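Local coordinates for protein betaine aldehyde dehydrogenase (Staphylococcus aureus subsp. aureus COL, PDB 4QTO) that probably oxidises betaine aldehyde to glycine betaine, with NAD as the coenzyme, at residues A[279-293]-A[440-453]. Numbering follows the deposited sequence.
Sequences ELGGKNPNIIFDDAD and YGLAGAVFSKDIGK
Tyr440 lays one ring face over the backbone of Gly282, whose CA stands 3.9 Å from the ring centroid in a CH-pi contact, and its hydroxyl reaches Leu280 O through a water. Leu442 follows; in one of its two modelled conformers Glu279 lays its carboxylate beside the Leu442 methyls CD1 and CD2, with OE2 accepting from Gly281 N. A second water joins Leu442 N to Asn284 OD1. That oxygen also takes a bond from Ala443 N (3.2 Å), the donor standing 36° out of the carbonyl plane, while Asn284 ND2 is spent on the backbone oxygens of Ala315 and of the modified cysteine at position 313. Ala443 O lies 3.3 Å from Pro285 CD, and Gly444 CA runs alongside the same ring.

From here strands 285-288 and 443-447 run parallel as inner neighbours in the seven-stranded sheet of the catalytic domain of the aldehyde dehydrogenase fold. Ala445 N donates to Pro285 O, Ala445 O receives Ile287 N, Phe447 N donates to Ile287 O (2.8 Å), and Phe447 O receives Phe289 N. Val446 puts CG1 at the edge of the Phe289 ring, 3.7 Å from CE2. On the other side of the sheet, the face covered by helix 294-306, Phe447 brings CD1 and CE1 to 3.4 Å from Asn286 OD1.

Beyond the strands, Ser448 OG, held anti to its own nitrogen (chi1 176°), donates to Asp291 OD1 at 2.7 Å and accepts from Asp450 N, closing an ST turn. Lys449 N bonds Asp291 O. Asp450 caps the next helix by accepting from Lys453 N; its OD2 shares a water with Asp291 OD2, which probably eases the closeness of the two carboxylates. Lys453 lays CE over a face of Phe289 and ends in a weak, two-pronged salt bridge, NZ lying 3.2 Å from both OD1 and OD2 of Asp291.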
loop_
_atom_site.group_PDB
_atom_site.type_symbol
_atom_site.label_atom_id
_atom_site.label_comp_id
_atom_site.label_asym_id
_atom_site.label_seq_id
_atom_site.Cartn_x
_atom_site.Cartn_y
_atom_site.Cartn_z
ATOM N N GLU A 279 -21.570 -10.833 -9.144
ATOM C CA GLU A 279 -21.576 -9.888 -10.274
ATOM C C GLU A 279 -22.835 -10.248 -11.033
ATOM O O GLU A 279 -22.945 -11.346 -11.599
ATOM C CB GLU A 279 -20.362 -9.937 -11.156
ATOM C CG GLU A 279 -20.063 -8.581 -11.832
ATOM C CD GLU A 279 -20.644 -8.387 -13.221
ATOM O OE1 GLU A 279 -19.841 -8.310 -14.175
ATOM O OE2 GLU A 279 -21.873 -8.363 -13.397
ATOM N N LEU A 280 -23.782 -9.324 -11.027
ATOM C CA LEU A 280 -25.119 -9.568 -11.542
ATOM C C LEU A 280 -25.642 -8.742 -12.705
ATOM O O LEU A 280 -26.849 -8.723 -12.946
ATOM C CB LEU A 280 -26.073 -9.409 -10.378
ATOM C CG LEU A 280 -25.719 -10.141 -9.079
ATOM C CD1 LEU A 280 -26.744 -9.869 -7.980
ATOM C CD2 LEU A 280 -25.614 -11.626 -9.309
ATOM N N GLY A 281 -24.759 -8.109 -13.433
ATOM C CA GLY A 281 -25.218 -7.359 -14.597
ATOM C C GLY A 281 -25.607 -5.955 -14.247
ATOM O O GLY A 281 -25.428 -5.511 -13.126
ATOM N N GLY A 282 -26.132 -5.246 -15.221
ATOM C CA GLY A 282 -26.467 -3.868 -15.026
ATOM C C GLY A 282 -27.387 -3.262 -16.066
ATOM O O GLY A 282 -27.811 -3.903 -16.984
ATOM N N LYS A 283 -27.724 -2.011 -15.843
ATOM C CA LYS A 283 -28.500 -1.169 -16.785
ATOM C C LYS A 283 -27.530 -0.022 -17.002
ATOM O O LYS A 283 -27.606 1.027 -16.347
ATOM C CB LYS A 283 -29.775 -0.663 -16.106
ATOM C CG LYS A 283 -30.527 0.355 -16.898
ATOM C CD LYS A 283 -30.828 -0.124 -18.302
ATOM C CE LYS A 283 -31.653 -1.389 -18.296
ATOM N NZ LYS A 283 -32.229 -1.662 -19.631
ATOM N N ASN A 284 -26.606 -0.229 -17.943
ATOM C CA ASN A 284 -25.450 0.662 -18.014
ATOM C C ASN A 284 -25.670 1.855 -18.891
ATOM O O ASN A 284 -26.005 1.679 -20.065
ATOM C CB ASN A 284 -24.268 -0.166 -18.504
ATOM C CG ASN A 284 -24.129 -1.462 -17.728
ATOM O OD1 ASN A 284 -23.833 -1.466 -16.555
ATOM N ND2 ASN A 284 -24.484 -2.581 -18.388
ATOM N N PRO A 285 -25.483 3.059 -18.333
ATOM C CA PRO A 285 -25.715 4.259 -19.114
ATOM C C PRO A 285 -24.592 4.621 -20.072
ATOM O O PRO A 285 -23.420 4.505 -19.723
ATOM C CB PRO A 285 -25.873 5.321 -18.041
ATOM C CG PRO A 285 -24.967 4.881 -16.943
ATOM C CD PRO A 285 -25.077 3.382 -16.949
ATOM N N ASN A 286 -24.965 5.149 -21.240
ATOM C CA ASN A 286 -24.007 5.670 -22.227
ATOM C C ASN A 286 -24.460 7.113 -22.418
ATOM O O ASN A 286 -25.479 7.376 -23.082
ATOM C CB ASN A 286 -24.080 4.848 -23.489
ATOM C CG ASN A 286 -23.033 5.243 -24.490
ATOM O OD1 ASN A 286 -22.340 6.252 -24.299
ATOM N ND2 ASN A 286 -22.902 4.469 -25.556
ATOM N N ILE A 287 -23.770 8.053 -21.781
ATOM C CA ILE A 287 -24.175 9.443 -21.733
ATOM C C ILE A 287 -23.438 10.247 -22.815
ATOM O O ILE A 287 -22.209 10.349 -22.792
ATOM C CB ILE A 287 -23.852 10.036 -20.349
ATOM C CG1 ILE A 287 -24.567 9.243 -19.251
ATOM C CG2 ILE A 287 -24.218 11.497 -20.274
ATOM C CD1 ILE A 287 -24.132 9.595 -17.852
ATOM N N ILE A 288 -24.208 10.840 -23.712
ATOM C CA ILE A 288 -23.657 11.562 -24.857
ATOM C C ILE A 288 -24.068 13.025 -24.826
ATOM O O ILE A 288 -25.248 13.364 -24.969
ATOM C CB ILE A 288 -24.116 10.880 -26.144
ATOM C CG1 ILE A 288 -23.749 9.381 -26.151
ATOM C CG2 ILE A 288 -23.569 11.608 -27.363
ATOM C CD1 ILE A 288 -24.393 8.620 -27.278
ATOM N N PHE A 289 -23.099 13.895 -24.599
ATOM C CA PHE A 289 -23.333 15.342 -24.590
ATOM C C PHE A 289 -23.294 15.936 -25.981
ATOM O O PHE A 289 -22.729 15.340 -26.917
ATOM C CB PHE A 289 -22.301 16.024 -23.712
ATOM C CG PHE A 289 -22.565 15.873 -22.239
ATOM C CD1 PHE A 289 -23.391 16.782 -21.594
ATOM C CD2 PHE A 289 -22.035 14.833 -21.515
ATOM C CE1 PHE A 289 -23.667 16.658 -20.252
ATOM C CE2 PHE A 289 -22.293 14.704 -20.157
ATOM C CZ PHE A 289 -23.122 15.635 -19.520
ATOM N N ASP A 290 -23.856 17.145 -26.124
ATOM C CA ASP A 290 -23.885 17.808 -27.428
ATOM C C ASP A 290 -22.504 18.237 -27.917
ATOM O O ASP A 290 -22.360 18.580 -29.080
ATOM C CB ASP A 290 -24.975 18.891 -27.530
ATOM C CG ASP A 290 -24.760 20.084 -26.675
ATOM O OD1 ASP A 290 -23.607 20.355 -26.251
ATOM O OD2 ASP A 290 -25.782 20.810 -26.456
ATOM N N ASP A 291 -21.489 18.173 -27.046
ATOM C CA ASP A 291 -20.131 18.452 -27.427
ATOM C C ASP A 291 -19.233 17.215 -27.504
ATOM O O ASP A 291 -18.005 17.331 -27.503
ATOM C CB ASP A 291 -19.502 19.545 -26.558
ATOM C CG ASP A 291 -19.403 19.171 -25.099
ATOM O OD1 ASP A 291 -19.879 18.087 -24.706
ATOM O OD2 ASP A 291 -18.822 19.990 -24.327
ATOM N N ALA A 292 -19.851 16.047 -27.573
ATOM C CA ALA A 292 -19.138 14.840 -27.877
ATOM C C ALA A 292 -18.661 14.879 -29.326
ATOM O O ALA A 292 -19.238 15.602 -30.175
ATOM C CB ALA A 292 -20.052 13.664 -27.735
ATOM N N ASP A 293 -17.611 14.127 -29.610
ATOM C CA ASP A 293 -17.200 13.833 -30.993
ATOM C C ASP A 293 -18.368 12.966 -31.477
ATOM O O ASP A 293 -18.575 11.815 -31.026
ATOM C CB ASP A 293 -15.884 13.082 -30.971
ATOM C CG ASP A 293 -15.435 12.588 -32.327
ATOM O OD1 ASP A 293 -16.285 12.318 -33.212
ATOM O OD2 ASP A 293 -14.194 12.369 -32.452
ATOM N N TYR A 440 -29.247 -0.667 -10.549
ATOM C CA TYR A 440 -27.958 -1.223 -10.889
ATOM C C TYR A 440 -26.812 -0.242 -10.686
ATOM O O TYR A 440 -27.021 0.905 -10.291
ATOM C CB TYR A 440 -28.003 -1.728 -12.329
ATOM C CG TYR A 440 -28.889 -2.970 -12.517
ATOM C CD1 TYR A 440 -28.449 -4.206 -12.062
ATOM C CD2 TYR A 440 -30.067 -2.904 -13.180
ATOM C CE1 TYR A 440 -29.185 -5.356 -12.246
ATOM C CE2 TYR A 440 -30.824 -4.063 -13.381
ATOM C CZ TYR A 440 -30.376 -5.270 -12.904
ATOM O OH TYR A 440 -31.055 -6.467 -13.076
ATOM N N GLY A 441 -25.594 -0.689 -10.959
ATOM C CA GLY A 441 -24.428 0.173 -10.750
ATOM C C GLY A 441 -23.128 -0.409 -11.253
ATOM O O GLY A 441 -22.090 -0.274 -10.587
ATOM N N LEU A 442 -23.141 -1.039 -12.419
ATOM C CA LEU A 442 -21.936 -1.737 -12.901
ATOM C C LEU A 442 -20.935 -0.900 -13.678
ATOM O O LEU A 442 -19.756 -0.780 -13.285
ATOM C CB LEU A 442 -22.325 -2.967 -13.735
ATOM C CG LEU A 442 -21.172 -3.871 -14.145
ATOM C CD1 LEU A 442 -20.480 -4.477 -12.933
ATOM C CD2 LEU A 442 -21.689 -5.012 -15.015
ATOM N N ALA A 443 -21.367 -0.327 -14.790
ATOM C CA ALA A 443 -20.459 0.444 -15.656
ATOM C C ALA A 443 -21.215 1.455 -16.457
ATOM O O ALA A 443 -22.435 1.378 -16.548
ATOM C CB ALA A 443 -19.737 -0.511 -16.602
ATOM N N GLY A 444 -20.493 2.398 -17.049
ATOM C CA GLY A 444 -21.134 3.390 -17.906
ATOM C C GLY A 444 -20.103 4.277 -18.550
ATOM O O GLY A 444 -18.936 4.219 -18.212
ATOM N N ALA A 445 -20.569 5.125 -19.471
ATOM C CA ALA A 445 -19.656 6.009 -20.195
ATOM C C ALA A 445 -20.185 7.426 -20.271
ATOM O O ALA A 445 -21.405 7.674 -20.208
ATOM C CB ALA A 445 -19.481 5.519 -21.614
ATOM N N VAL A 446 -19.243 8.351 -20.448
ATOM C CA VAL A 446 -19.550 9.741 -20.695
ATOM C C VAL A 446 -18.757 10.183 -21.908
ATOM O O VAL A 446 -17.523 10.032 -21.946
ATOM C CB VAL A 446 -19.157 10.674 -19.516
ATOM C CG1 VAL A 446 -19.668 12.079 -19.841
ATOM C CG2 VAL A 446 -19.716 10.154 -18.208
ATOM N N PHE A 447 -19.457 10.698 -22.926
ATOM C CA PHE A 447 -18.843 11.212 -24.158
ATOM C C PHE A 447 -18.980 12.734 -24.199
ATOM O O PHE A 447 -20.121 13.279 -24.193
ATOM C CB PHE A 447 -19.465 10.579 -25.404
ATOM C CG PHE A 447 -19.006 9.185 -25.641
ATOM C CD1 PHE A 447 -19.590 8.115 -24.984
ATOM C CD2 PHE A 447 -17.925 8.934 -26.468
ATOM C CE1 PHE A 447 -19.110 6.819 -25.159
ATOM C CE2 PHE A 447 -17.433 7.645 -26.629
ATOM C CZ PHE A 447 -18.015 6.585 -25.983
ATOM N N SER A 448 -17.837 13.406 -24.233
ATOM C CA SER A 448 -17.765 14.849 -24.361
ATOM C C SER A 448 -16.338 15.268 -24.653
ATOM O O SER A 448 -15.434 14.687 -24.061
ATOM C CB SER A 448 -18.151 15.520 -23.035
ATOM O OG SER A 448 -17.999 16.940 -23.124
ATOM N N LYS A 449 -16.133 16.253 -25.526
ATOM C CA LYS A 449 -14.789 16.760 -25.763
ATOM C C LYS A 449 -14.334 17.616 -24.584
ATOM O O LYS A 449 -13.147 17.912 -24.484
ATOM C CB LYS A 449 -14.710 17.559 -27.069
ATOM C CG LYS A 449 -14.837 16.667 -28.282
ATOM C CD LYS A 449 -14.878 17.352 -29.641
ATOM C CE LYS A 449 -16.224 18.018 -29.918
ATOM N NZ LYS A 449 -16.345 18.500 -31.328
ATOM N N ASP A 450 -15.274 18.027 -23.721
ATOM C CA ASP A 450 -14.976 18.806 -22.534
ATOM C C ASP A 450 -14.602 17.785 -21.449
ATOM O O ASP A 450 -15.456 17.266 -20.739
ATOM C CB ASP A 450 -16.207 19.630 -22.123
ATOM C CG ASP A 450 -15.988 20.519 -20.887
ATOM O OD1 ASP A 450 -15.007 20.326 -20.123
ATOM O OD2 ASP A 450 -16.870 21.376 -20.676
ATOM N N ILE A 451 -13.310 17.531 -21.311
ATOM C CA ILE A 451 -12.837 16.518 -20.356
ATOM C C ILE A 451 -13.140 16.897 -18.899
ATOM O O ILE A 451 -13.443 16.038 -18.068
ATOM C CB ILE A 451 -11.336 16.186 -20.579
ATOM C CG1 ILE A 451 -11.070 15.840 -22.066
ATOM C CG2 ILE A 451 -10.898 15.077 -19.633
ATOM C CD1 ILE A 451 -11.936 14.723 -22.610
ATOM N N GLY A 452 -13.101 18.196 -18.581
ATOM C CA GLY A 452 -13.465 18.626 -17.228
ATOM C C GLY A 452 -14.900 18.248 -16.890
ATOM O O GLY A 452 -15.203 17.776 -15.783
ATOM N N LYS A 453 -15.807 18.461 -17.840
ATOM C CA LYS A 453 -17.212 18.091 -17.633
ATOM C C LYS A 453 -17.363 16.575 -17.494
ATOM O O LYS A 453 -18.079 16.078 -16.625
ATOM C CB LYS A 453 -18.093 18.614 -18.783
ATOM C CG LYS A 453 -19.563 18.210 -18.638
ATOM C CD LYS A 453 -20.459 18.979 -19.608
ATOM C CE LYS A 453 -20.195 18.568 -21.042
ATOM N NZ LYS A 453 -20.886 19.494 -21.996
HETATM O O HOH W 1 -29.582 -8.472 -13.702
HETATM O O HOH W 2 -25.293 -0.795 -14.268
HETATM O O HOH W 3 -22.836 19.876 -23.866
HETATM O O HOH W 4 -19.064 21.655 -21.871
#